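Local coordinates for protein thermostable monoacylglycerol lipase (Bacillus, PDB 4LHE) that probably hydrolyses monoacylglycerols to glycerol and free fatty acids, as a thermostable lipase of the alpha/beta hydrolase fold, at residues Gly146-Ala158 with Arg222-Gln234. Numbering follows the deposited sequence.
Sequences GSDLKNPDVKELA and RNSYHVATLDYDQ. With SO4 (sulfate ion), chain D.
In this alpha/beta hydrolase the loop that carries His226, the probable histidine of a Ser-His-Asp triad with Ser97 and Asp196, is packed against residues 146-158 of the loop joining strands 141-143 and 161-163; Asp148 and Asp231 tie the two together. The carbonyl O of Asp148 accepts a nearly straight hydrogen bond from Val227 N at 3.1 Å, and its OD2 takes His226 N at 3.3 Å from above the carboxylate plane, while OD1 is hydrogen-bonded to His197 ND1. With CG anti to the backbone N (chi1 -169°), the Asp148 carboxylate stands beside His226 N and CB. The imidazole points the other way: ND1 is hydrogen-bonded to Asp196 OD2, and NE2 gives a 2.8 Å hydrogen bond to O3 of a sulfate, probably from the crystallisation liquor, that is also hydrogen-bonded to Ser97 OG.

Asp231, buried, suits its place because a carboxylate can serve several backbone N-H groups at once. OD1 accepts from Asn151 N and OD2 from Lys150 N, both at 2.9 Å and on their syn sides; Tyr225 N reaches OD2 from the opposite face of the plane. With an alanine here both oxygens go, and the backbone N-H groups of Lys150, Asn151 and Tyr225 would probably be left without acceptors, so that the two loops could shift apart.

Leu149 CG meets Val227 CB at 3.7 Å in an apolar contact, while Leu149 CD2 packs against the Asp231 carboxylate. Two tyrosines offer flat faces to aliphatic carbons. Lys150 CB sits over the centre of the Tyr225 ring, its long chain continuing past the edge of Tyr232 to Asn223. Over Tyr232 the approach is offset toward the rim, Asn151 CB lying 3.8 Å from the ring centroid.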
# COMPACT_ATOMS: atom_id res chain seq x y z
N GLY A 146 14.15 -10.67 3.37
CA GLY A 146 14.86 -9.40 3.33
C GLY A 146 14.18 -8.46 2.36
O GLY A 146 13.23 -8.85 1.68
N SER A 147 14.65 -7.22 2.28
CA SER A 147 13.97 -6.23 1.44
C SER A 147 14.35 -6.36 -0.02
O SER A 147 15.54 -6.40 -0.34
CB SER A 147 14.29 -4.81 1.91
OG SER A 147 13.93 -4.63 3.27
N ASP A 148 13.36 -6.42 -0.90
CA ASP A 148 13.63 -6.28 -2.32
C ASP A 148 13.72 -4.80 -2.66
O ASP A 148 12.76 -4.20 -3.17
CB ASP A 148 12.55 -6.93 -3.18
CG ASP A 148 12.94 -7.03 -4.64
OD1 ASP A 148 14.16 -7.07 -4.91
OD2 ASP A 148 12.05 -7.08 -5.51
N LEU A 149 14.90 -4.24 -2.39
CA LEU A 149 15.18 -2.81 -2.55
C LEU A 149 16.55 -2.68 -3.19
O LEU A 149 17.51 -3.32 -2.74
CB LEU A 149 15.22 -2.14 -1.18
CG LEU A 149 14.41 -0.88 -0.88
CD1 LEU A 149 14.62 -0.47 0.59
CD2 LEU A 149 14.78 0.24 -1.80
N LYS A 150 16.66 -1.86 -4.23
CA LYS A 150 17.94 -1.77 -4.93
C LYS A 150 18.94 -0.89 -4.18
O LYS A 150 20.04 -1.34 -3.83
CB LYS A 150 17.72 -1.27 -6.36
CG LYS A 150 18.89 -1.52 -7.27
CD LYS A 150 18.94 -0.50 -8.38
CE LYS A 150 18.65 -1.12 -9.73
NZ LYS A 150 19.39 -0.37 -10.80
N ASN A 151 18.56 0.37 -3.95
CA ASN A 151 19.34 1.33 -3.17
C ASN A 151 19.70 0.76 -1.80
O ASN A 151 18.83 0.48 -0.99
CB ASN A 151 18.51 2.61 -3.03
CG ASN A 151 19.29 3.76 -2.41
OD1 ASN A 151 20.49 3.66 -2.14
ND2 ASN A 151 18.59 4.87 -2.19
N PRO A 152 21.01 0.59 -1.54
CA PRO A 152 21.49 -0.06 -0.32
C PRO A 152 21.62 0.90 0.86
O PRO A 152 21.88 0.45 1.97
CB PRO A 152 22.89 -0.53 -0.72
CG PRO A 152 23.36 0.53 -1.63
CD PRO A 152 22.13 1.01 -2.40
N ASP A 153 21.43 2.20 0.62
CA ASP A 153 21.58 3.19 1.70
C ASP A 153 20.26 3.50 2.42
O ASP A 153 20.21 4.41 3.26
CB ASP A 153 22.18 4.49 1.19
CG ASP A 153 23.54 4.28 0.53
OD1 ASP A 153 24.25 3.33 0.93
OD2 ASP A 153 23.88 5.07 -0.37
N VAL A 154 19.20 2.78 2.08
CA VAL A 154 17.93 2.92 2.79
C VAL A 154 17.50 1.54 3.25
O VAL A 154 18.10 0.53 2.86
CB VAL A 154 16.86 3.52 1.88
CG1 VAL A 154 17.09 5.01 1.71
CG2 VAL A 154 16.88 2.81 0.52
N LYS A 155 16.44 1.48 4.06
CA LYS A 155 16.00 0.19 4.55
C LYS A 155 14.53 0.19 4.93
O LYS A 155 13.94 1.25 5.18
CB LYS A 155 16.87 -0.25 5.74
CG LYS A 155 16.54 0.46 7.04
CD LYS A 155 17.76 0.55 7.96
CE LYS A 155 17.37 1.03 9.37
NZ LYS A 155 16.60 2.30 9.34
N GLU A 156 13.93 -1.00 4.95
CA GLU A 156 12.58 -1.21 5.45
C GLU A 156 12.70 -1.47 6.95
O GLU A 156 13.76 -1.87 7.42
CB GLU A 156 11.98 -2.45 4.79
CG GLU A 156 10.95 -2.19 3.71
CD GLU A 156 10.39 -3.50 3.17
OE1 GLU A 156 9.21 -3.52 2.75
OE2 GLU A 156 11.14 -4.52 3.16
N LEU A 157 11.61 -1.26 7.69
CA LEU A 157 11.56 -1.67 9.10
C LEU A 157 10.61 -2.86 9.25
O LEU A 157 9.97 -3.02 10.30
CB LEU A 157 11.06 -0.55 10.01
CG LEU A 157 11.67 0.85 9.96
CD1 LEU A 157 11.08 1.66 11.08
CD2 LEU A 157 13.19 0.84 10.09
N ALA A 158 10.51 -3.69 8.22
CA ALA A 158 9.61 -4.85 8.23
C ALA A 158 10.10 -5.96 9.16
O ALA A 158 11.31 -6.08 9.42
CB ALA A 158 9.41 -5.37 6.82
N ARG A 222 11.96 2.02 -13.83
CA ARG A 222 13.06 1.26 -14.43
C ARG A 222 14.28 1.02 -13.53
O ARG A 222 15.09 0.13 -13.82
CB ARG A 222 13.50 1.92 -15.74
CG ARG A 222 13.06 1.16 -16.98
CD ARG A 222 12.11 1.94 -17.90
NE ARG A 222 11.35 0.98 -18.71
CZ ARG A 222 10.63 1.28 -19.78
NH1 ARG A 222 10.56 2.53 -20.22
NH2 ARG A 222 9.98 0.32 -20.42
N ASN A 223 14.40 1.80 -12.46
CA ASN A 223 15.57 1.69 -11.58
C ASN A 223 15.19 1.29 -10.14
O ASN A 223 15.87 1.67 -9.20
CB ASN A 223 16.34 3.02 -11.57
CG ASN A 223 17.81 2.84 -11.17
OD1 ASN A 223 18.35 1.72 -11.15
ND2 ASN A 223 18.47 3.95 -10.84
N SER A 224 14.12 0.52 -9.98
CA SER A 224 13.65 0.17 -8.65
C SER A 224 13.22 -1.27 -8.56
O SER A 224 12.68 -1.82 -9.52
CB SER A 224 12.46 1.04 -8.26
OG SER A 224 12.83 2.39 -8.13
N TYR A 225 13.41 -1.87 -7.40
CA TYR A 225 12.80 -3.16 -7.14
C TYR A 225 11.52 -2.92 -6.34
O TYR A 225 11.06 -1.78 -6.22
CB TYR A 225 13.69 -4.03 -6.25
CG TYR A 225 15.03 -4.39 -6.85
CD1 TYR A 225 15.27 -4.29 -8.22
CD2 TYR A 225 16.07 -4.84 -6.03
CE1 TYR A 225 16.51 -4.63 -8.75
CE2 TYR A 225 17.31 -5.17 -6.55
CZ TYR A 225 17.52 -5.06 -7.90
OH TYR A 225 18.76 -5.40 -8.41
N HIS A 226 10.96 -4.00 -5.81
CA HIS A 226 9.65 -3.94 -5.16
C HIS A 226 9.32 -2.72 -4.30
O HIS A 226 8.26 -2.11 -4.46
CB HIS A 226 9.42 -5.18 -4.32
CG HIS A 226 8.04 -5.27 -3.74
ND1 HIS A 226 6.91 -5.16 -4.52
CD2 HIS A 226 7.61 -5.46 -2.47
CE1 HIS A 226 5.84 -5.30 -3.75
NE2 HIS A 226 6.24 -5.48 -2.51
N VAL A 227 10.20 -2.41 -3.36
CA VAL A 227 9.95 -1.33 -2.39
C VAL A 227 10.27 0.01 -3.03
O VAL A 227 11.16 0.73 -2.59
CB VAL A 227 10.81 -1.50 -1.14
CG1 VAL A 227 10.33 -0.54 -0.02
CG2 VAL A 227 10.72 -2.93 -0.66
N ALA A 228 9.52 0.34 -4.09
CA ALA A 228 9.85 1.45 -4.99
C ALA A 228 9.79 2.84 -4.32
O ALA A 228 10.48 3.77 -4.74
CB ALA A 228 8.91 1.40 -6.21
N THR A 229 8.98 2.97 -3.26
CA THR A 229 8.78 4.24 -2.57
C THR A 229 10.03 4.69 -1.82
O THR A 229 10.18 5.86 -1.47
CB THR A 229 7.61 4.14 -1.58
OG1 THR A 229 7.83 3.02 -0.71
CG2 THR A 229 6.28 3.94 -2.33
N LEU A 230 10.91 3.73 -1.55
CA LEU A 230 12.16 4.03 -0.88
C LEU A 230 13.35 3.90 -1.84
O LEU A 230 14.49 4.19 -1.46
CB LEU A 230 12.38 3.07 0.28
CG LEU A 230 11.43 3.09 1.48
CD1 LEU A 230 11.85 2.01 2.47
CD2 LEU A 230 11.45 4.42 2.13
N ASP A 231 13.08 3.44 -3.06
CA ASP A 231 14.15 3.09 -4.00
C ASP A 231 14.56 4.27 -4.88
O ASP A 231 14.11 5.41 -4.66
CB ASP A 231 13.71 1.90 -4.88
CG ASP A 231 14.82 0.89 -5.10
OD1 ASP A 231 16.01 1.24 -4.94
OD2 ASP A 231 14.49 -0.28 -5.41
N TYR A 232 15.39 4.02 -5.89
CA TYR A 232 15.92 5.10 -6.73
C TYR A 232 14.84 5.88 -7.50
O TYR A 232 15.02 7.05 -7.82
CB TYR A 232 16.98 4.57 -7.70
CG TYR A 232 18.28 4.16 -7.05
CD1 TYR A 232 19.07 5.08 -6.37
CD2 TYR A 232 18.74 2.84 -7.15
CE1 TYR A 232 20.27 4.70 -5.78
CE2 TYR A 232 19.92 2.46 -6.56
CZ TYR A 232 20.68 3.39 -5.88
OH TYR A 232 21.87 2.99 -5.31
N ASP A 233 13.71 5.24 -7.80
CA ASP A 233 12.66 5.94 -8.51
C ASP A 233 11.73 6.75 -7.60
O ASP A 233 10.72 7.25 -8.06
CB ASP A 233 11.85 4.98 -9.39
CG ASP A 233 12.65 4.45 -10.58
OD1 ASP A 233 13.20 5.27 -11.34
OD2 ASP A 233 12.73 3.21 -10.75
N GLN A 234 12.09 6.88 -6.31
CA GLN A 234 11.31 7.70 -5.37
C GLN A 234 10.94 9.12 -5.88
O GLN A 234 9.77 9.49 -5.85
CB GLN A 234 12.00 7.79 -4.00
CG GLN A 234 11.22 8.57 -2.95
CD GLN A 234 12.05 8.85 -1.72
OE1 GLN A 234 12.76 9.86 -1.65
NE2 GLN A 234 11.97 7.96 -0.73
S SO4 D . 4.77 -5.58 0.99
O1 SO4 D . 5.08 -6.11 2.31
O2 SO4 D . 5.34 -4.22 0.86
O3 SO4 D . 5.37 -6.44 -0.03
O4 SO4 D . 3.31 -5.59 0.84